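Local atomic coordinates of uncharacterized protein (Helicobacter pylori, PDB entry 4O5J), a protein that probably mediates attachment of the bacterium to host surfaces, as the sialic acid-binding outer membrane adhesin SabA, of which this is the extracellular adhesion domain. Residues G96-Y101 against D205-T210. Sequence-based numbering, arbitrary orientation.
Sequences GFWSLY and DLIANT
Trp98 and Ile207 mark the nearest backbone approach, their CA atoms 9.4 Å apart, where segments 96-101 and 205-209, on helices 82-101 and 193-209, run in broadly the same direction with 37° between their axes and a closest approach of 12.8 Å. Large side chains have to bridge that gap, and Ile207 meets three aromatic residues there. Its main partner is Tyr101: Ile207 CG2 sits over one face of the Tyr101 ring in a CH-pi contact, 4.2 Å from its centroid and 3.8 Å from Tyr101 CZ. With Ile207 CG1 beside the backbone N (chi1 -65°) and anti to the carbonyl carbon, the longer branch runs along the same ring and brings Ile207 CD1 within 3.8 Å of Tyr101 CE2. Ile207 CD1 also meets two ring edges, lying 4.1 Å from Trp98 CE3 and, more loosely, 4.3 Å from Phe97 CE2, near the plane of each ring. Trp98 in turn directs CE3 at the edge of the tyrosine ring. Beyond the apolar patch, Tyr101 OH hydrogen-bonds a water at 2.7 Å, and the water donates to Thr210 O. Pro237 touches both Tyr101 and Ile207, Phe243 of helix 241-268 meets Phe97 and Ile207, and Met152 of helix 146-163 packs on Trp98 and Tyr101. The two helices are thus joined chiefly by buried apolar contacts on Ile207, with the water giving the phenol hydroxyl a polar partner.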
loop_
_atom_site.group_PDB
_atom_site.type_symbol
_atom_site.label_atom_id
_atom_site.label_comp_id
_atom_site.label_asym_id
_atom_site.label_seq_id
_atom_site.Cartn_x
_atom_site.Cartn_y
_atom_site.Cartn_z
ATOM N N GLY A 96 -10.195 -11.206 -5.173
ATOM C CA GLY A 96 -11.241 -11.486 -4.196
ATOM C C GLY A 96 -12.479 -10.693 -4.523
ATOM O O GLY A 96 -13.587 -11.233 -4.514
ATOM N N PHE A 97 -12.320 -9.418 -4.826
ATOM C CA PHE A 97 -13.475 -8.644 -5.211
ATOM C C PHE A 97 -14.125 -9.189 -6.485
ATOM O O PHE A 97 -15.354 -9.313 -6.606
ATOM C CB PHE A 97 -13.149 -7.160 -5.369
ATOM C CG PHE A 97 -14.336 -6.366 -5.785
ATOM C CD1 PHE A 97 -15.262 -5.945 -4.846
ATOM C CD2 PHE A 97 -14.588 -6.106 -7.128
ATOM C CE1 PHE A 97 -16.395 -5.245 -5.232
ATOM C CE2 PHE A 97 -15.715 -5.414 -7.523
ATOM C CZ PHE A 97 -16.623 -4.963 -6.578
ATOM N N TRP A 98 -13.290 -9.495 -7.471
ATOM C CA TRP A 98 -13.814 -10.063 -8.727
ATOM C C TRP A 98 -14.627 -11.298 -8.431
ATOM O O TRP A 98 -15.711 -11.552 -8.999
ATOM C CB TRP A 98 -12.647 -10.428 -9.673
ATOM C CG TRP A 98 -13.163 -11.204 -10.807
ATOM C CD1 TRP A 98 -13.109 -12.557 -10.972
ATOM C CD2 TRP A 98 -13.911 -10.674 -11.953
ATOM N NE1 TRP A 98 -13.737 -12.917 -12.151
ATOM C CE2 TRP A 98 -14.235 -11.805 -12.784
ATOM C CE3 TRP A 98 -14.335 -9.408 -12.338
ATOM C CZ2 TRP A 98 -14.951 -11.671 -13.982
ATOM C CZ3 TRP A 98 -15.040 -9.263 -13.542
ATOM C CH2 TRP A 98 -15.339 -10.394 -14.347
ATOM N N SER A 99 -14.110 -12.106 -7.527
ATOM C CA SER A 99 -14.807 -13.331 -7.096
ATOM C C SER A 99 -16.202 -13.016 -6.503
ATOM O O SER A 99 -17.187 -13.748 -6.783
ATOM C CB SER A 99 -13.947 -14.035 -6.080
ATOM O OG SER A 99 -14.525 -15.250 -5.782
ATOM N N LEU A 100 -16.333 -11.915 -5.745
ATOM C CA LEU A 100 -17.631 -11.522 -5.168
ATOM C C LEU A 100 -18.551 -10.988 -6.248
ATOM O O LEU A 100 -19.721 -11.404 -6.372
ATOM C CB LEU A 100 -17.462 -10.426 -4.101
ATOM C CG LEU A 100 -16.852 -10.811 -2.787
ATOM C CD1 LEU A 100 -16.687 -9.538 -1.921
ATOM C CD2 LEU A 100 -17.715 -11.895 -2.078
ATOM N N TYR A 101 -18.027 -9.992 -6.972
ATOM C CA TYR A 101 -18.754 -9.271 -8.017
ATOM C C TYR A 101 -19.244 -10.209 -9.148
ATOM O O TYR A 101 -20.422 -10.138 -9.605
ATOM C CB TYR A 101 -17.794 -8.242 -8.534
ATOM C CG TYR A 101 -18.182 -7.442 -9.759
ATOM C CD1 TYR A 101 -19.122 -6.438 -9.690
ATOM C CD2 TYR A 101 -17.490 -7.619 -10.997
ATOM C CE1 TYR A 101 -19.428 -5.633 -10.781
ATOM C CE2 TYR A 101 -17.780 -6.816 -12.097
ATOM C CZ TYR A 101 -18.743 -5.838 -11.982
ATOM O OH TYR A 101 -19.026 -5.021 -13.078
ATOM N N ASP A 205 -10.567 -0.375 -13.295
ATOM C CA ASP A 205 -11.015 0.802 -14.096
ATOM C C ASP A 205 -12.238 0.430 -14.924
ATOM O O ASP A 205 -13.193 1.205 -15.017
ATOM C CB ASP A 205 -9.952 1.300 -15.034
ATOM C CG ASP A 205 -8.839 2.026 -14.305
ATOM O OD1 ASP A 205 -9.018 2.239 -13.071
ATOM O OD2 ASP A 205 -7.763 2.366 -14.920
ATOM N N LEU A 206 -12.203 -0.750 -15.532
ATOM C CA LEU A 206 -13.276 -1.175 -16.393
ATOM C C LEU A 206 -14.546 -1.361 -15.562
ATOM O O LEU A 206 -15.652 -0.953 -15.970
ATOM C CB LEU A 206 -12.902 -2.471 -17.126
ATOM C CG LEU A 206 -13.933 -2.973 -18.136
ATOM C CD1 LEU A 206 -14.336 -1.826 -19.079
ATOM C CD2 LEU A 206 -13.380 -4.135 -18.916
ATOM N N ILE A 207 -14.409 -2.014 -14.412
ATOM C CA ILE A 207 -15.552 -2.178 -13.518
ATOM C C ILE A 207 -16.153 -0.825 -13.091
ATOM O O ILE A 207 -17.395 -0.611 -13.137
ATOM C CB ILE A 207 -15.168 -3.006 -12.281
ATOM C CG1 ILE A 207 -14.796 -4.453 -12.723
ATOM C CG2 ILE A 207 -16.332 -2.994 -11.216
ATOM C CD1 ILE A 207 -14.293 -5.349 -11.625
ATOM N N ALA A 208 -15.277 0.110 -12.706
ATOM C CA ALA A 208 -15.738 1.426 -12.251
ATOM C C ALA A 208 -16.500 2.115 -13.361
ATOM O O ALA A 208 -17.462 2.808 -13.108
ATOM C CB ALA A 208 -14.567 2.285 -11.798
ATOM N N ASN A 209 -16.074 1.941 -14.603
ATOM C CA ASN A 209 -16.636 2.698 -15.739
ATOM C C ASN A 209 -17.843 2.039 -16.326
ATOM O O ASN A 209 -18.502 2.620 -17.118
ATOM C CB ASN A 209 -15.612 2.869 -16.839
ATOM C CG ASN A 209 -14.631 3.902 -16.461
ATOM O OD1 ASN A 209 -15.028 5.036 -16.252
ATOM N ND2 ASN A 209 -13.388 3.503 -16.194
ATOM N N THR A 210 -18.145 0.811 -15.932
ATOM C CA THR A 210 -19.274 0.134 -16.492
ATOM C C THR A 210 -20.500 0.396 -15.627
ATOM O O THR A 210 -20.525 -0.000 -14.441
ATOM C CB THR A 210 -19.004 -1.372 -16.529
ATOM O OG1 THR A 210 -17.845 -1.578 -17.321
ATOM C CG2 THR A 210 -20.185 -2.100 -17.134
HETATM O O HOH W 1 -19.929 -2.484 -12.810
#